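Local atomic coordinates of cell divisionFtsK/SpoIIIE (Thermomonospora curvata, PDB entry 4NH0), a protein that belongs to the ESX type VII secretion system that exports proteins such as EsxA and EsxB, and is a weak ATPase that might serve as its translocase subunit. Residues A632-V637 with D646-D651; Q687-Y692 with L707-S712; I722-A727 with V900-N905. One frame throughout, in Å; residues are numbered along the deposited sequence.

Interaction 1: residues A632-V637 with D646-D651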
ATOM      1  N   ALA A 632     -10.792  -0.870  -6.398  1.00 59.54           N
ATOM      2  CA  ALA A 632     -10.613  -0.274  -5.081  1.00 67.55           C
ATOM      3  C   ALA A 632      -9.996   1.113  -5.176  1.00 72.47           C
ATOM      4  O   ALA A 632      -9.024   1.323  -5.901  1.00 69.08           O
ATOM      5  CB  ALA A 632      -9.756  -1.171  -4.208  1.00 76.36           C
ATOM      6  N   VAL A 633     -10.569   2.059  -4.441  1.00 78.90           N
ATOM      7  CA  VAL A 633     -10.032   3.410  -4.380  1.00 71.18           C
ATOM      8  C   VAL A 633      -9.045   3.512  -3.220  1.00 62.95           C
ATOM      9  O   VAL A 633      -9.325   3.052  -2.114  1.00 67.32           O
ATOM     10  CB  VAL A 633     -11.154   4.460  -4.227  1.00 66.43           C
ATOM     11  CG1 VAL A 633     -12.083   4.091  -3.082  1.00 71.17           C
ATOM     12  CG2 VAL A 633     -10.569   5.846  -4.034  1.00 71.01           C
ATOM     13  N   VAL A 634      -7.884   4.101  -3.482  1.00 70.91           N
ATOM     14  CA  VAL A 634      -6.806   4.116  -2.501  1.00 57.37           C
ATOM     15  C   VAL A 634      -6.469   5.519  -2.000  1.00 77.40           C
ATOM     16  O   VAL A 634      -6.317   5.729  -0.797  1.00 87.87           O
ATOM     17  CB  VAL A 634      -5.537   3.456  -3.082  1.00 61.89           C
ATOM     18  CG1 VAL A 634      -4.283   4.025  -2.444  1.00 74.92           C
ATOM     19  CG2 VAL A 634      -5.601   1.949  -2.897  1.00 77.34           C
ATOM     20  N   GLY A 635      -6.359   6.480  -2.912  1.00 81.09           N
ATOM     21  CA  GLY A 635      -5.987   7.827  -2.522  1.00 67.75           C
ATOM     22  C   GLY A 635      -6.419   8.911  -3.487  1.00 74.80           C
ATOM     23  O   GLY A 635      -7.447   8.795  -4.151  1.00 74.83           O
ATOM     24  N   LEU A 636      -5.623   9.972  -3.558  1.00 88.10           N
ATOM     25  CA  LEU A 636      -5.926  11.110  -4.416  1.00 83.03           C
ATOM     26  C   LEU A 636      -4.707  11.511  -5.239  1.00 84.87           C
ATOM     27  O   LEU A 636      -3.697  11.946  -4.692  1.00 75.72           O
ATOM     28  CB  LEU A 636      -6.409  12.295  -3.580  1.00 76.35           C
ATOM     29  CG  LEU A 636      -6.942  13.500  -4.353  1.00 79.07           C
ATOM     30  CD1 LEU A 636      -8.221  13.136  -5.088  1.00 87.25           C
ATOM     31  CD2 LEU A 636      -7.172  14.676  -3.419  1.00 83.87           C
ATOM     32  N   VAL A 637      -4.811  11.361  -6.556  1.00 87.86           N
ATOM     33  CA  VAL A 637      -3.712  11.691  -7.455  1.00 80.04           C
ATOM     34  C   VAL A 637      -3.760  13.160  -7.856  1.00 87.85           C
ATOM     35  O   VAL A 637      -4.829  13.696  -8.139  1.00 88.63           O
ATOM     36  CB  VAL A 637      -3.746  10.816  -8.723  1.00 73.46           C
ATOM     37  CG1 VAL A 637      -2.549  11.111  -9.613  1.00 87.30           C
ATOM     38  CG2 VAL A 637      -3.773   9.351  -8.345  1.00 89.47           C
ATOM     39  N   ASP A 646      -7.454  13.551  -9.322  1.00 99.67           N
ATOM     40  CA  ASP A 646      -8.243  12.355  -9.490  1.00 84.68           C
ATOM     41  C   ASP A 646      -8.131  11.405  -8.339  1.00 85.30           C
ATOM     42  O   ASP A 646      -7.086  11.299  -7.724  1.00 87.45           O
ATOM     43  CB  ASP A 646      -7.784  11.629 -10.733  1.00 76.16           C
ATOM     44  CG  ASP A 646      -7.937  12.444 -11.954  1.00 87.14           C
ATOM     45  OD1 ASP A 646      -8.768  13.356 -11.944  1.00 93.12           O
ATOM     46  OD2 ASP A 646      -7.230  12.169 -12.929  1.00 84.93           O
ATOM     47  N   PRO A 647      -9.196  10.671  -8.082  1.00 75.38           N
ATOM     48  CA  PRO A 647      -9.159   9.542  -7.170  1.00 77.52           C
ATOM     49  C   PRO A 647      -8.346   8.447  -7.804  1.00 80.56           C
ATOM     50  O   PRO A 647      -8.359   8.312  -9.003  1.00 82.95           O
ATOM     51  CB  PRO A 647     -10.606   9.106  -7.107  1.00 73.21           C
ATOM     52  CG  PRO A 647     -11.378  10.298  -7.480  1.00 68.12           C
ATOM     53  CD  PRO A 647     -10.557  10.959  -8.525  1.00 70.92           C
ATOM     54  N   TYR A 648      -7.652   7.667  -7.003  1.00 71.36           N
ATOM     55  CA  TYR A 648      -6.749   6.668  -7.500  1.00 73.99           C
ATOM     56  C   TYR A 648      -7.469   5.365  -7.419  1.00 84.62           C
ATOM     57  O   TYR A 648      -7.907   4.996  -6.358  1.00 90.67           O
ATOM     58  CB  TYR A 648      -5.575   6.614  -6.554  1.00 82.48           C
ATOM     59  CG  TYR A 648      -4.368   5.920  -7.070  1.00 82.75           C
ATOM     60  CD1 TYR A 648      -4.316   5.435  -8.346  1.00 96.48           C
ATOM     61  CD2 TYR A 648      -3.275   5.758  -6.276  1.00120.58           C
ATOM     62  CE1 TYR A 648      -3.194   4.804  -8.818  1.00105.71           C
ATOM     63  CE2 TYR A 648      -2.153   5.129  -6.739  1.00139.65           C
ATOM     64  CZ  TYR A 648      -2.126   4.652  -8.007  1.00115.08           C
ATOM     65  OH  TYR A 648      -1.006   4.029  -8.465  1.00106.89           O
ATOM     66  N   TRP A 649      -7.586   4.658  -8.531  1.00 84.04           N
ATOM     67  CA  TRP A 649      -8.355   3.444  -8.573  1.00 69.21           C
ATOM     68  C   TRP A 649      -7.537   2.343  -9.094  1.00 76.87           C
ATOM     69  O   TRP A 649      -6.719   2.539  -9.991  1.00 77.46           O
ATOM     70  CB  TRP A 649      -9.538   3.597  -9.483  1.00 67.81           C
ATOM     71  CG  TRP A 649     -10.692   4.290  -8.858  1.00 64.95           C
ATOM     72  CD1 TRP A 649     -11.031   5.608  -8.966  1.00 76.77           C
ATOM     73  CD2 TRP A 649     -11.703   3.713  -8.011  1.00 65.46           C
ATOM     74  NE1 TRP A 649     -12.148   5.875  -8.260  1.00 79.71           N
ATOM     75  CE2 TRP A 649     -12.599   4.781  -7.667  1.00 71.89           C
ATOM     76  CE3 TRP A 649     -11.942   2.471  -7.521  1.00 63.89           C
ATOM     77  CZ2 TRP A 649     -13.681   4.591  -6.869  1.00 73.60           C
ATOM     78  CZ3 TRP A 649     -13.038   2.287  -6.715  1.00 62.85           C
ATOM     79  CH2 TRP A 649     -13.885   3.322  -6.398  1.00 63.03           C
ATOM     80  N   LEU A 650      -7.769   1.158  -8.561  1.00 77.63           N
ATOM     81  CA  LEU A 650      -7.006  -0.013  -8.902  1.00 65.87           C
ATOM     82  C   LEU A 650      -7.905  -1.064  -9.504  1.00 66.34           C
ATOM     83  O   LEU A 650      -9.002  -1.253  -9.056  1.00 65.84           O
ATOM     84  CB  LEU A 650      -6.362  -0.549  -7.646  1.00 74.96           C
ATOM     85  CG  LEU A 650      -5.038   0.048  -7.211  1.00 58.90           C
ATOM     86  CD1 LEU A 650      -4.973   1.506  -7.562  1.00 66.97           C
ATOM     87  CD2 LEU A 650      -4.857  -0.133  -5.729  1.00 78.42           C
ATOM     88  N   ASP A 651      -7.428  -1.734 -10.537  1.00 60.62           N
ATOM     89  CA  ASP A 651      -8.190  -2.761 -11.236  1.00 61.88           C
ATOM     90  C   ASP A 651      -7.622  -4.136 -10.917  1.00 66.98           C
ATOM     91  O   ASP A 651      -6.793  -4.664 -11.656  1.00 61.10           O
ATOM     92  CB  ASP A 651      -8.176  -2.517 -12.747  1.00 78.20           C
ATOM     93  CG  ASP A 651      -9.223  -3.337 -13.481  1.00 71.20           C
ATOM     94  OD1 ASP A 651      -9.829  -4.234 -12.860  1.00 58.98           O
ATOM     95  OD2 ASP A 651      -9.437  -3.086 -14.685  1.00 90.04           O
TER
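Two groups from one strand converge on Tyr-648 O: the amide N of Val-634 donates a hydrogen bond at 3.0 Å, and the CA-H of Val-633 adds a contact with 3.3 Å between CA and that same O. This is the middle of an antiparallel beta hairpin, strands 631-639 and 644-651, at one margin of the ten-stranded sheet of an FtsK ATPase module. A beta bulge interrupts the pairing here, since Val-634 and Gly-635 together face Tyr-648. Gly-635 O still takes the amide of Tyr-648, whose N sits above the carbonyl plane, 54° out of it. Towards one end Ala-632 and Leu-650 form a hydrogen-bonded pair, with Leu-650 N 2.9 Å from Ala-632 O; at the other end Val-637 N donates to Asp-646 O. On the face carrying Val-633 and Trp-649, the indole lies flat over valine: Val-633 CB stands 3.5 Å from the centroid of the six-membered ring of Trp-649, only 6° off its normal. Chi1 of -81° sets Trp-649 CG beside the backbone N. Ala-632, Val-637, Asp-646 and Leu-650 occupy the opposite face, Asp-646 OD1 in a salt bridge with Arg-644; at the bulge Val-634 touches Met-672 of helix 669-683. The Tyr-648 ring meets Phe-861 edge-to-face, Leu-650 CD2 rests 3.6 Å from Val-634 CG2, and Val-637 CG2 packs 3.7 Å from Tyr-648 CG.

Interaction 2: residues Q687-Y692 with L707-S712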
ATOM      1  N   GLN A 687     -18.301 -12.689   1.426  1.00 54.65           N
ATOM      2  CA  GLN A 687     -18.408 -13.879   0.591  1.00 58.04           C
ATOM      3  C   GLN A 687     -17.764 -13.654  -0.771  1.00 69.73           C
ATOM      4  O   GLN A 687     -17.576 -14.594  -1.542  1.00 75.17           O
ATOM      5  CB  GLN A 687     -19.870 -14.285   0.412  1.00 59.30           C
ATOM      6  CG  GLN A 687     -20.502 -14.908   1.641  1.00 63.28           C
ATOM      7  CD  GLN A 687     -21.902 -15.419   1.373  1.00 80.44           C
ATOM      8  OE1 GLN A 687     -22.174 -16.611   1.500  1.00 92.40           O
ATOM      9  NE2 GLN A 687     -22.800 -14.516   0.999  1.00 69.48           N
ATOM     10  N   GLU A 688     -17.431 -12.401  -1.063  1.00 60.88           N
ATOM     11  CA  GLU A 688     -16.823 -12.051  -2.340  1.00 42.63           C
ATOM     12  C   GLU A 688     -15.313 -11.898  -2.213  1.00 44.78           C
ATOM     13  O   GLU A 688     -14.573 -12.189  -3.151  1.00 49.27           O
ATOM     14  CB  GLU A 688     -17.442 -10.764  -2.889  1.00 48.62           C
ATOM     15  CG  GLU A 688     -18.884 -10.918  -3.343  1.00 60.17           C
ATOM     16  CD  GLU A 688     -19.508  -9.604  -3.769  1.00 67.22           C
ATOM     17  OE1 GLU A 688     -20.299  -9.607  -4.734  1.00 62.78           O
ATOM     18  OE2 GLU A 688     -19.215  -8.570  -3.134  1.00 67.71           O
ATOM     19  N   VAL A 689     -14.860 -11.436  -1.052  1.00 59.41           N
ATOM     20  CA  VAL A 689     -13.431 -11.291  -0.791  1.00 48.92           C
ATOM     21  C   VAL A 689     -13.061 -11.815   0.593  1.00 46.94           C
ATOM     22  O   VAL A 689     -13.861 -11.757   1.524  1.00 55.59           O
ATOM     23  CB  VAL A 689     -12.975  -9.821  -0.905  1.00 48.50           C
ATOM     24  CG1 VAL A 689     -13.087  -9.332  -2.339  1.00 44.13           C
ATOM     25  CG2 VAL A 689     -13.780  -8.937   0.030  1.00 61.60           C
ATOM     26  N   GLN A 690     -11.845 -12.337   0.717  1.00 48.88           N
ATOM     27  CA  GLN A 690     -11.323 -12.781   2.004  1.00 42.68           C
ATOM     28  C   GLN A 690      -9.873 -12.341   2.162  1.00 45.87           C
ATOM     29  O   GLN A 690      -9.123 -12.302   1.189  1.00 51.32           O
ATOM     30  CB  GLN A 690     -11.433 -14.300   2.149  1.00 48.38           C
ATOM     31  CG  GLN A 690     -12.856 -14.822   2.254  1.00 37.42           C
ATOM     32  CD  GLN A 690     -13.487 -15.065   0.902  1.00 51.96           C
ATOM     33  OE1 GLN A 690     -12.825 -15.512  -0.032  1.00 57.87           O
ATOM     34  NE2 GLN A 690     -14.775 -14.772   0.790  1.00 60.94           N
ATOM     35  N   PHE A 691      -9.481 -12.010   3.387  1.00 45.69           N
ATOM     36  CA  PHE A 691      -8.133 -11.519   3.649  1.00 42.39           C
ATOM     37  C   PHE A 691      -7.425 -12.343   4.717  1.00 41.74           C
ATOM     38  O   PHE A 691      -7.986 -12.625   5.773  1.00 45.28           O
ATOM     39  CB  PHE A 691      -8.172 -10.050   4.070  1.00 49.92           C
ATOM     40  CG  PHE A 691      -8.801  -9.146   3.052  1.00 44.99           C
ATOM     41  CD1 PHE A 691     -10.164  -8.907   3.066  1.00 46.19           C
ATOM     42  CD2 PHE A 691      -8.030  -8.532   2.081  1.00 34.68           C
ATOM     43  CE1 PHE A 691     -10.746  -8.076   2.130  1.00 51.99           C
ATOM     44  CE2 PHE A 691      -8.606  -7.701   1.143  1.00 48.55           C
ATOM     45  CZ  PHE A 691      -9.965  -7.473   1.168  1.00 54.72           C
ATOM     46  N   TYR A 692      -6.186 -12.724   4.430  1.00 36.96           N
ATOM     47  CA  TYR A 692      -5.369 -13.470   5.376  1.00 42.48           C
ATOM     48  C   TYR A 692      -4.000 -12.813   5.481  1.00 55.32           C
ATOM     49  O   TYR A 692      -3.234 -12.790   4.518  1.00 49.11           O
ATOM     50  CB  TYR A 692      -5.259 -14.933   4.950  1.00 35.41           C
ATOM     51  CG  TYR A 692      -6.604 -15.615   4.866  1.00 37.22           C
ATOM     52  CD1 TYR A 692      -7.345 -15.593   3.694  1.00 36.81           C
ATOM     53  CD2 TYR A 692      -7.142 -16.262   5.968  1.00 41.36           C
ATOM     54  CE1 TYR A 692      -8.580 -16.205   3.619  1.00 37.12           C
ATOM     55  CE2 TYR A 692      -8.375 -16.877   5.902  1.00 47.81           C
ATOM     56  CZ  TYR A 692      -9.089 -16.845   4.726  1.00 47.54           C
ATOM     57  OH  TYR A 692     -10.317 -17.456   4.657  1.00 63.89           O
ATOM     58  N   LEU A 707     -12.972  -7.559  11.277  1.00 57.82           N
ATOM     59  CA  LEU A 707     -13.688  -7.451  10.015  1.00 59.83           C
ATOM     60  C   LEU A 707     -14.229  -8.813   9.606  1.00 60.23           C
ATOM     61  O   LEU A 707     -13.567  -9.830   9.801  1.00 72.49           O
ATOM     62  CB  LEU A 707     -12.780  -6.899   8.914  1.00 60.61           C
ATOM     63  CG  LEU A 707     -12.688  -5.383   8.760  1.00 52.48           C
ATOM     64  CD1 LEU A 707     -11.632  -5.024   7.733  1.00 45.37           C
ATOM     65  CD2 LEU A 707     -14.035  -4.810   8.359  1.00 53.32           C
ATOM     66  N   PRO A 708     -15.441  -8.839   9.040  1.00 47.67           N
ATOM     67  CA  PRO A 708     -16.005 -10.099   8.553  1.00 66.87           C
ATOM     68  C   PRO A 708     -15.302 -10.576   7.286  1.00 59.63           C
ATOM     69  O   PRO A 708     -15.473 -11.723   6.880  1.00 69.89           O
ATOM     70  CB  PRO A 708     -17.466  -9.743   8.278  1.00 61.94           C
ATOM     71  CG  PRO A 708     -17.440  -8.285   7.980  1.00 57.71           C
ATOM     72  CD  PRO A 708     -16.366  -7.709   8.855  1.00 56.11           C
ATOM     73  N   HIS A 709     -14.513  -9.695   6.678  1.00 61.62           N
ATOM     74  CA  HIS A 709     -13.796 -10.023   5.451  1.00 67.66           C
ATOM     75  C   HIS A 709     -12.475 -10.731   5.729  1.00 58.83           C
ATOM     76  O   HIS A 709     -11.985 -11.487   4.892  1.00 57.24           O
ATOM     77  CB  HIS A 709     -13.541  -8.759   4.629  1.00 59.77           C
ATOM     78  CG  HIS A 709     -14.790  -8.049   4.208  1.00 54.99           C
ATOM     79  ND1 HIS A 709     -15.546  -7.294   5.078  1.00 59.68           N
ATOM     80  CD2 HIS A 709     -15.413  -7.979   3.009  1.00 60.27           C
ATOM     81  CE1 HIS A 709     -16.581  -6.788   4.433  1.00 63.04           C
ATOM     82  NE2 HIS A 709     -16.525  -7.189   3.175  1.00 61.91           N
ATOM     83  N   VAL A 710     -11.894 -10.485   6.898  1.00 55.06           N
ATOM     84  CA  VAL A 710     -10.642 -11.136   7.260  1.00 59.42           C
ATOM     85  C   VAL A 710     -10.916 -12.447   7.986  1.00 67.47           C
ATOM     86  O   VAL A 710     -11.959 -12.613   8.617  1.00 74.59           O
ATOM     87  CB  VAL A 710      -9.756 -10.233   8.142  1.00 55.76           C
ATOM     88  CG1 VAL A 710      -9.583  -8.869   7.496  1.00 48.08           C
ATOM     89  CG2 VAL A 710     -10.348 -10.094   9.529  1.00 64.35           C
ATOM     90  N   GLY A 711      -9.977 -13.381   7.884  1.00 54.02           N
ATOM     91  CA  GLY A 711     -10.132 -14.680   8.508  1.00 55.39           C
ATOM     92  C   GLY A 711      -8.993 -14.997   9.452  1.00 64.84           C
ATOM     93  O   GLY A 711      -9.131 -15.829  10.347  1.00 76.67           O
ATOM     94  N   SER A 712      -7.863 -14.328   9.251  1.00 64.94           N
ATOM     95  CA  SER A 712      -6.691 -14.546  10.088  1.00 50.69           C
ATOM     96  C   SER A 712      -5.730 -13.366  10.047  1.00 64.19           C
ATOM     97  O   SER A 712      -5.458 -12.810   8.985  1.00 62.85           O
ATOM     98  CB  SER A 712      -5.961 -15.817   9.658  1.00 52.89           C
ATOM     99  OG  SER A 712      -4.715 -15.932  10.319  1.00 63.67           O
TER
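Phe-691 and His-709 lie side by side and point the same way, the phenyl ring meeting the CB and carbonyl of His-709, not its imidazole: His-709 O sits near the plane of the phenyl ring at its edge, 3.6 Å from Phe-691 CD1, and the CB of His-709 is 3.7 Å from that same CD1. At the imidazole edge, Val-689 CG2 comes to 3.5 Å from His-709 CD2. Phe-691 also meets the ring of Phe-769 on the neighbouring strand, the two planes turned by about 20°, while His-709 NE2 is hydrogen-bonded to His-684 O. The strands here pair in parallel, strand 710-714 being the outermost strand beside 689-694 in the P-loop NTPase sheet. Phe-691 N donates to His-709 O, and Gly-711 N returns the bond to Phe-691 O at 3.0 Å, arriving nearly along the C=O axis. Val-710 CG1 then packs 3.9 Å from Phe-691 CB on the same face. On the other face chi1 of -60° places Tyr-692 CG beside the backbone N, and the ring comes against the edge strand, CE2 3.8 Å from Gly-711 CA and CD2 3.9 Å from Ser-712 CB. Tyr-692 OH is hydrogen-bonded to Pro-898 O. An alanine in place of Tyr-692 would probably open a gap beside Gly-711 and Ser-712 and lose that bond to Pro-898 O. Ser-712 OG is itself hydrogen-bonded to Arg-721 NE.

Interaction 3: residues I722-A727 with V900-N905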
ATOM      1  N   ILE A 722       1.356 -18.753  10.985  1.00 61.00           N
ATOM      2  CA  ILE A 722       1.977 -18.197   9.789  1.00 55.45           C
ATOM      3  C   ILE A 722       2.126 -19.260   8.707  1.00 59.73           C
ATOM      4  O   ILE A 722       1.796 -19.025   7.546  1.00 59.05           O
ATOM      5  CB  ILE A 722       3.355 -17.586  10.105  1.00 68.86           C
ATOM      6  CG1 ILE A 722       3.188 -16.289  10.897  1.00 71.46           C
ATOM      7  CG2 ILE A 722       4.122 -17.298   8.830  1.00 61.11           C
ATOM      8  CD1 ILE A 722       4.490 -15.696  11.372  1.00 71.81           C
ATOM      9  N   ARG A 723       2.616 -20.434   9.094  1.00 55.00           N
ATOM     10  CA  ARG A 723       2.783 -21.535   8.154  1.00 54.11           C
ATOM     11  C   ARG A 723       1.434 -22.009   7.631  1.00 55.77           C
ATOM     12  O   ARG A 723       1.287 -22.312   6.449  1.00 57.82           O
ATOM     13  CB  ARG A 723       3.519 -22.704   8.809  1.00 56.16           C
ATOM     14  CG  ARG A 723       4.818 -22.334   9.496  1.00 57.31           C
ATOM     15  CD  ARG A 723       5.527 -23.579   9.996  1.00 47.32           C
ATOM     16  NE  ARG A 723       6.343 -23.315  11.176  1.00 67.82           N
ATOM     17  CZ  ARG A 723       5.916 -23.477  12.423  1.00 75.25           C
ATOM     18  NH1 ARG A 723       4.681 -23.899  12.652  1.00 75.51           N
ATOM     19  NH2 ARG A 723       6.721 -23.215  13.443  1.00 88.43           N
ATOM     20  N   ARG A 724       0.450 -22.068   8.522  1.00 56.67           N
ATOM     21  CA  ARG A 724      -0.880 -22.550   8.172  1.00 54.73           C
ATOM     22  C   ARG A 724      -1.634 -21.571   7.281  1.00 54.36           C
ATOM     23  O   ARG A 724      -2.388 -21.984   6.401  1.00 52.02           O
ATOM     24  CB  ARG A 724      -1.691 -22.834   9.437  1.00 61.46           C
ATOM     25  CG  ARG A 724      -1.321 -24.135  10.124  1.00 56.04           C
ATOM     26  CD  ARG A 724      -1.499 -25.306   9.176  1.00 45.11           C
ATOM     27  NE  ARG A 724      -2.845 -25.345   8.613  1.00 44.10           N
ATOM     28  CZ  ARG A 724      -3.189 -26.059   7.547  1.00 47.17           C
ATOM     29  NH1 ARG A 724      -2.283 -26.795   6.920  1.00 60.21           N
ATOM     30  NH2 ARG A 724      -4.436 -26.034   7.104  1.00 41.93           N
ATOM     31  N   THR A 725      -1.434 -20.279   7.514  1.00 62.33           N
ATOM     32  CA  THR A 725      -2.068 -19.245   6.701  1.00 53.13           C
ATOM     33  C   THR A 725      -1.654 -19.390   5.241  1.00 51.21           C
ATOM     34  O   THR A 725      -2.462 -19.203   4.334  1.00 51.02           O
ATOM     35  CB  THR A 725      -1.708 -17.834   7.199  1.00 53.37           C
ATOM     36  OG1 THR A 725      -2.123 -17.685   8.561  1.00 52.56           O
ATOM     37  CG2 THR A 725      -2.392 -16.777   6.354  1.00 48.38           C
ATOM     38  N   VAL A 726      -0.392 -19.737   5.021  1.00 58.38           N
ATOM     39  CA  VAL A 726       0.121 -19.950   3.677  1.00 48.49           C
ATOM     40  C   VAL A 726      -0.298 -21.322   3.159  1.00 57.19           C
ATOM     41  O   VAL A 726      -0.607 -21.484   1.979  1.00 62.29           O
ATOM     42  CB  VAL A 726       1.657 -19.823   3.638  1.00 44.41           C
ATOM     43  CG1 VAL A 726       2.178 -20.016   2.225  1.00 42.61           C
ATOM     44  CG2 VAL A 726       2.085 -18.473   4.179  1.00 62.89           C
ATOM     45  N   ALA A 727      -0.320 -22.305   4.053  1.00 55.50           N
ATOM     46  CA  ALA A 727      -0.691 -23.668   3.689  1.00 55.02           C
ATOM     47  C   ALA A 727      -2.159 -23.762   3.291  1.00 57.04           C
ATOM     48  O   ALA A 727      -2.521 -24.538   2.408  1.00 52.06           O
ATOM     49  CB  ALA A 727      -0.396 -24.619   4.834  1.00 51.11           C
ATOM     50  N   VAL A 900      -8.437 -19.853   9.320  1.00 50.66           N
ATOM     51  CA  VAL A 900      -7.326 -20.739   9.014  1.00 40.17           C
ATOM     52  C   VAL A 900      -7.286 -21.871  10.026  1.00 60.21           C
ATOM     53  O   VAL A 900      -6.998 -21.653  11.202  1.00 74.92           O
ATOM     54  CB  VAL A 900      -5.981 -19.995   9.017  1.00 55.10           C
ATOM     55  CG1 VAL A 900      -4.831 -20.979   8.907  1.00 55.00           C
ATOM     56  CG2 VAL A 900      -5.932 -18.990   7.884  1.00 54.88           C
ATOM     57  N   ARG A 901      -7.596 -23.079   9.569  1.00 55.85           N
ATOM     58  CA  ARG A 901      -7.573 -24.249  10.434  1.00 59.91           C
ATOM     59  C   ARG A 901      -6.135 -24.655  10.713  1.00 57.65           C
ATOM     60  O   ARG A 901      -5.281 -24.590   9.829  1.00 53.73           O
ATOM     61  CB  ARG A 901      -8.351 -25.400   9.800  1.00 58.82           C
ATOM     62  CG  ARG A 901      -7.967 -25.674   8.362  1.00 52.89           C
ATOM     63  CD  ARG A 901      -9.083 -26.362   7.603  1.00 47.45           C
ATOM     64  NE  ARG A 901      -8.746 -26.528   6.194  1.00 62.72           N
ATOM     65  CZ  ARG A 901      -8.347 -27.674   5.655  1.00 63.92           C
ATOM     66  NH1 ARG A 901      -8.246 -28.760   6.406  1.00 74.34           N
ATOM     67  NH2 ARG A 901      -8.057 -27.735   4.363  1.00 77.99           N
ATOM     68  N   MET A 902      -5.865 -25.066  11.946  1.00 49.02           N
ATOM     69  CA  MET A 902      -4.501 -25.362  12.363  1.00 68.13           C
ATOM     70  C   MET A 902      -4.390 -26.719  13.043  1.00 61.07           C
ATOM     71  O   MET A 902      -5.391 -27.402  13.252  1.00 61.82           O
ATOM     72  CB  MET A 902      -3.993 -24.271  13.304  1.00 65.84           C
ATOM     73  CG  MET A 902      -4.056 -22.873  12.724  1.00 50.89           C
ATOM     74  SD  MET A 902      -3.339 -21.665  13.842  1.00 75.50           S
ATOM     75  CE  MET A 902      -1.826 -22.507  14.287  1.00 66.49           C
ATOM     76  N   LEU A 903      -3.163 -27.101  13.381  1.00 47.57           N
ATOM     77  CA  LEU A 903      -2.921 -28.335  14.113  1.00 46.21           C
ATOM     78  C   LEU A 903      -3.576 -28.274  15.484  1.00 66.18           C
ATOM     79  O   LEU A 903      -3.318 -27.354  16.259  1.00 81.35           O
ATOM     80  CB  LEU A 903      -1.422 -28.597  14.256  1.00 54.26           C
ATOM     81  CG  LEU A 903      -0.689 -29.125  13.024  1.00 51.25           C
ATOM     82  CD1 LEU A 903       0.781 -29.343  13.335  1.00 46.70           C
ATOM     83  CD2 LEU A 903      -1.328 -30.413  12.545  1.00 52.26           C
ATOM     84  N   PRO A 904      -4.436 -29.256  15.783  1.00 64.67           N
ATOM     85  CA  PRO A 904      -5.155 -29.315  17.058  1.00 71.05           C
ATOM     86  C   PRO A 904      -4.209 -29.475  18.239  1.00 80.36           C
ATOM     87  O   PRO A 904      -3.170 -30.118  18.103  1.00 69.09           O
ATOM     88  CB  PRO A 904      -6.042 -30.555  16.907  1.00 59.72           C
ATOM     89  CG  PRO A 904      -6.118 -30.804  15.437  1.00 58.65           C
ATOM     90  CD  PRO A 904      -4.801 -30.370  14.894  1.00 56.79           C
ATOM     91  N   ASN A 905      -4.561 -28.889  19.378  1.00 90.62           N
ATOM     92  CA  ASN A 905      -3.812 -29.116  20.605  1.00 85.14           C
ATOM     93  C   ASN A 905      -3.971 -30.565  21.037  1.00 75.78           C
ATOM     94  O   ASN A 905      -3.053 -31.171  21.586  1.00 75.58           O
ATOM     95  CB  ASN A 905      -4.277 -28.170  21.713  1.00 93.75           C
ATOM     96  CG  ASN A 905      -3.845 -26.738  21.474  1.00101.86           C
ATOM     97  OD1 ASN A 905      -2.762 -26.485  20.946  1.00 92.23           O
ATOM     98  ND2 ASN A 905      -4.690 -25.791  21.864  1.00 95.79           N
TER
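Arg-724 turns the edge of its guanidinium to Arg-901 O, and two of its nitrogens share that one carbonyl oxygen. NE makes the principal hydrogen bond, with Arg-724 NE 2.8 Å from Arg-901 O, the N-H...O angle 152° and the donor in the carbonyl plane; NH2 adds a weak one to the same oxygen. Bends in the arginine chain, at chi2 (-58°) for CD and at chi3 (-54°) for NE, turn it to run alongside the helix, toward its C-terminal side, past Arg-901 O. The third nitrogen, NH1, is hydrogen-bonded to Glu-928 O. Arg-901, whose CG passes 3.8 Å from Arg-724 NH2, has a partner of its own: its NE forms a salt bridge with Glu-728 OE1, one helical turn on from Arg-724. That carboxylate is also a long, weak ion-pair partner of Arg-724 NH2, which probably eases the approach of two like charges, 4.4 Å between Arg-724 NH2 and Arg-901 NE. Beside these polar bonds Val-900 packs on the helix, its CG1 3.6 Å from the carbonyl O of Arg-724 and its CG2 4.1 Å from Thr-725 OG1, a hydroxyl already hydrogen-bonded to Arg-721 O. The Met-902 side chain runs opposite to that of Arg-724, the two CG atoms 4.0 Å apart. Helix 719-742 belongs to the second FtsK domain, and residues 900-905 lead on to the third. Since Arg-724 bonds main-chain oxygens of Arg-901 and, in the third FtsK module, Glu-928, the polar part of the contact probably depends more on the backbone's course than on side-chain identity, while Val-900 and Met-902 add packing.

In the fold
Interactions 1 and 2 reach the same ten-stranded sheet at opposite margins, their centres about 21 Å apart: the first is a partly buried antiparallel hairpin, the second a buried parallel pair. Interaction 3 is also buried but joins a helix to a linker, and trades strand-to-strand bonds for an arginine and its carbonyl acceptors. It adjoins interaction 2 directly, Val-900 CG2 lying 3.5 Å from Tyr-692 CD2 and Thr-725 CG2 3.7 Å from Tyr-692 CB; strand 710-714 is followed in the chain by helix 719-742. Only interaction 1 lies near a nucleotide site, Val-634 being close to Thr-863 of the second ATP site; Asn-905, outside the contact, touches a separate ATP.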